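Local coordinates for class II aldolase/adducin domain protein (Pseudomonas syringae pv. phaseolicola 1448A, PDB 3OCR), which belongs to the class II aldolase/adducin family and is probably a lyase, at the interface of chains A and B. Coordinates in Å, arbitrary orientation; residue numbers count along the deposited sequence, not the author numbering. Chains: chain A/B, Class II aldolase/adducin domain protein.

Contact 1: the interface of chains A and B. Residues chain A 76-77, 79-80; chain B 259, 262-263, 266.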
# COMPACT_ATOMS: atom_id res chain seq x y z
N LEU A 76 -23.07 9.32 7.18
CA LEU A 76 -21.85 10.12 7.33
C LEU A 76 -20.62 9.24 7.30
O LEU A 76 -20.64 8.13 7.82
CB LEU A 76 -21.85 10.88 8.65
CG LEU A 76 -22.83 12.04 8.82
CD1 LEU A 76 -22.37 12.89 10.03
CD2 LEU A 76 -22.92 12.87 7.56
N LEU A 77 -19.54 9.75 6.72
CA LEU A 77 -18.24 9.10 6.75
C LEU A 77 -17.55 9.31 8.11
O LEU A 77 -17.78 10.32 8.78
CB LEU A 77 -17.36 9.66 5.64
CG LEU A 77 -17.85 9.45 4.21
CD1 LEU A 77 -16.98 10.23 3.24
CD2 LEU A 77 -17.83 7.95 3.89
N ASP A 79 -14.79 10.22 8.72
CA ASP A 79 -14.07 11.46 8.51
C ASP A 79 -14.87 12.71 8.85
O ASP A 79 -14.32 13.81 8.91
CB ASP A 79 -13.77 11.54 7.02
CG ASP A 79 -12.32 11.77 6.74
OD1 ASP A 79 -11.57 12.01 7.71
OD2 ASP A 79 -11.93 11.71 5.56
N GLU A 80 -16.18 12.55 9.00
CA GLU A 80 -17.07 13.69 9.15
C GLU A 80 -17.60 13.76 10.56
O GLU A 80 -18.25 14.73 10.94
CB GLU A 80 -18.24 13.58 8.16
CG GLU A 80 -17.86 13.75 6.70
CD GLU A 80 -19.03 13.46 5.76
OE1 GLU A 80 -19.71 12.42 5.91
OE2 GLU A 80 -19.25 14.28 4.86
N ALA B 259 -22.26 10.40 -0.21
CA ALA B 259 -21.05 10.42 0.63
C ALA B 259 -19.80 10.44 -0.24
O ALA B 259 -18.87 11.19 0.03
CB ALA B 259 -21.02 9.23 1.61
N ARG B 262 -19.54 14.10 -1.36
CA ARG B 262 -19.01 14.94 -0.28
C ARG B 262 -17.50 14.73 -0.13
O ARG B 262 -16.77 15.69 0.03
CB ARG B 262 -19.72 14.71 1.08
CG ARG B 262 -21.20 15.08 1.13
CD ARG B 262 -21.75 15.19 2.59
NE ARG B 262 -21.51 13.97 3.36
CZ ARG B 262 -22.24 12.85 3.30
NH1 ARG B 262 -23.33 12.75 2.54
NH2 ARG B 262 -21.87 11.80 4.04
N GLU B 263 -17.04 13.48 -0.19
CA GLU B 263 -15.61 13.17 -0.09
C GLU B 263 -14.83 13.75 -1.27
O GLU B 263 -13.78 14.38 -1.07
CB GLU B 263 -15.36 11.66 -0.04
CG GLU B 263 -13.94 11.32 0.40
CD GLU B 263 -13.63 9.84 0.29
OE1 GLU B 263 -14.57 9.01 0.33
OE2 GLU B 263 -12.43 9.51 0.16
N ARG B 266 -14.23 17.55 -1.27
CA ARG B 266 -13.11 17.82 -0.38
C ARG B 266 -11.83 18.13 -1.17
O ARG B 266 -10.95 18.82 -0.66
CB ARG B 266 -12.89 16.62 0.53
CG ARG B 266 -12.53 16.94 1.95
CD ARG B 266 -12.87 15.77 2.87
NE ARG B 266 -14.31 15.65 3.06
CZ ARG B 266 -14.93 14.59 3.57
NH1 ARG B 266 -14.23 13.51 3.94
NH2 ARG B 266 -16.25 14.59 3.69
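A:Glu80, in the 3-10 helix 78-80 of one class II aldolase/adducin subunit, meets B:Arg262 of helix 251-265 in its neighbour by a side-on, two-pronged salt bridge. B:Arg262 NE donates to A:Glu80 OE2 at 2.7 Å, and the terminal nitrogen B:Arg262 NH2 donates to OE1 of the same carboxylate at 2.9 Å. Both bonds are nearly straight and enter the syn lone pairs of the two oxygens, with carboxylate and guanidinium planes only 13° apart. The bend of the arginine chain at chi3 (-54°) turns its NE edge toward the glutamate and sets CA of B:Ala259, about a helical turn earlier, over one guanidinium face, toward its rim.

The carboxylate is also fixed from its own chain: the backbone N of A:Leu77 donates to A:Glu80 OE1 at 2.8 Å, on the anti side and somewhat out of the carboxylate plane. OE1 thus accepts from both the A:Leu77 backbone and B:Arg262, which should limit rotation of the group.

Looser ionic pairs come from B:Arg266, just past the end of the helix. B:Arg266 NH2 lies 3.2 Å from A:Glu80 OE2, which sits at the guanidinium edge, and B:Arg266 NH1 lies 3.3 Å from A:Asp79 OD2. Here the planes are strongly turned, by 75° for the aspartate. The B:Arg266 guanidinium straddles the two acids.

Apolar packing is contributed by A:Leu77, whose CD1 methyl reaches CB of B:Glu263 at 3.9 Å, its side chain crossing that of B:Glu263 at about a right angle. The B:Ala259 CB methyl is another apolar partner, 4.1 Å from A:Leu77 CG. The carbonyl O of B:Ala259 is a van der Waals neighbour of A:Leu77 CD1, at 3.8 Å.

Contact 2: the interface of chains A and B. Residues chain A 54, 74-75; chain B 255.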
# COMPACT_ATOMS: atom_id res chain seq x y z
N ILE A 54 -19.41 4.00 4.32
CA ILE A 54 -20.37 4.41 5.34
C ILE A 54 -20.88 3.28 6.22
O ILE A 54 -21.84 3.46 6.98
CB ILE A 54 -21.58 5.16 4.72
CG1 ILE A 54 -22.17 4.36 3.56
CG2 ILE A 54 -21.17 6.56 4.29
CD1 ILE A 54 -23.59 4.74 3.21
N PHE A 74 -26.62 8.12 10.20
CA PHE A 74 -26.80 7.32 8.98
C PHE A 74 -26.24 8.01 7.76
O PHE A 74 -26.74 9.06 7.35
CB PHE A 74 -28.31 7.13 8.76
CG PHE A 74 -28.68 5.92 7.91
CD1 PHE A 74 -27.75 4.92 7.62
CD2 PHE A 74 -30.00 5.77 7.46
CE1 PHE A 74 -28.11 3.79 6.87
CE2 PHE A 74 -30.38 4.64 6.72
CZ PHE A 74 -29.43 3.66 6.42
N GLY A 75 -25.19 7.45 7.18
CA GLY A 75 -24.68 7.98 5.91
C GLY A 75 -23.50 8.94 5.98
O GLY A 75 -22.97 9.33 4.94
N ARG B 255 -27.60 7.22 -0.90
CA ARG B 255 -26.83 7.50 0.31
C ARG B 255 -25.32 7.25 0.11
O ARG B 255 -24.48 8.08 0.48
CB ARG B 255 -27.37 6.64 1.47
CG ARG B 255 -26.76 6.90 2.82
CD ARG B 255 -27.39 6.01 3.92
NE ARG B 255 -28.83 6.23 4.00
CZ ARG B 255 -29.74 5.34 3.63
NH1 ARG B 255 -29.37 4.13 3.19
NH2 ARG B 255 -31.02 5.64 3.72
O HOH W 1 -24.43 10.13 2.51
O HOH W 2 -28.91 9.07 5.19
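B:Arg255, near the start of helix 251-265, lays its guanidinium over the ring face of A:Phe74 in a cation-pi stack between two class II aldolase/adducin subunits. B:Arg255 NE stands over the ring centre, 3.5 Å from the centroid of A:Phe74, and the two planes are only 15° apart. The overlap is staggered: the CZ carbon and terminal nitrogens of the arginine extend past the centre toward the outer ring atoms, with B:Arg255 NH1 3.3 Å from A:Phe74 CZ. The methylene B:Arg255 CD lies over the CD1-CE1 side of the ring, 3.8 Å from A:Phe74 CE1, and adds an apolar part to the stack.

Further down the arginine, B:Arg255 CG packs against CA of A:Gly75 at 3.9 Å. The CD1 methyl of A:Ile54 approaches the same B:Arg255 CG at 3.9 Å, its side chain crossing that of the arginine at about a right angle. The aliphatic stem therefore rests on glycine backbone and isoleucine methyl while the charged head covers the aromatic ring.

Waters bridge both the backbone and the head of the arginine to chain A. Water 2 lies at the guanidinium edge, in its plane, 3.1 Å from B:Arg255 NE, and is also 3.1 Å from the carbonyl O of A:Phe74, linking the stacked head to the backbone of the residue that supplies the ring. Water 1 joins the carbonyl O atoms of A:Gly75 and B:Arg255, at 2.9 Å from each.

Torsions set the shape of this arm. With CG of B:Arg255 opposite the backbone N (chi1 -175°) and chi2 also extended, the stem reaches away from the helix; the bend at chi3 (-58°) swings the head over the ring, and the last torsion turns its plane nearly parallel to it.

Contacts 1 and 2 are neighbouring parts of one A-B interface, the centres of their C-alpha atoms about 9 Å apart. Helix 251-265 of chain B serves both: contact 2 uses its early part and contact 1 its later turns and the residue just beyond. On chain A the segment 74-77 runs from one contact into the other and leads to the 3-10 helix 78-80. A cation-pi stack and ionic pairs thus act along a common helix face. The deposited assembly has four copies, so this pairing may belong to a tetramer, although the structure alone does not establish that in solution.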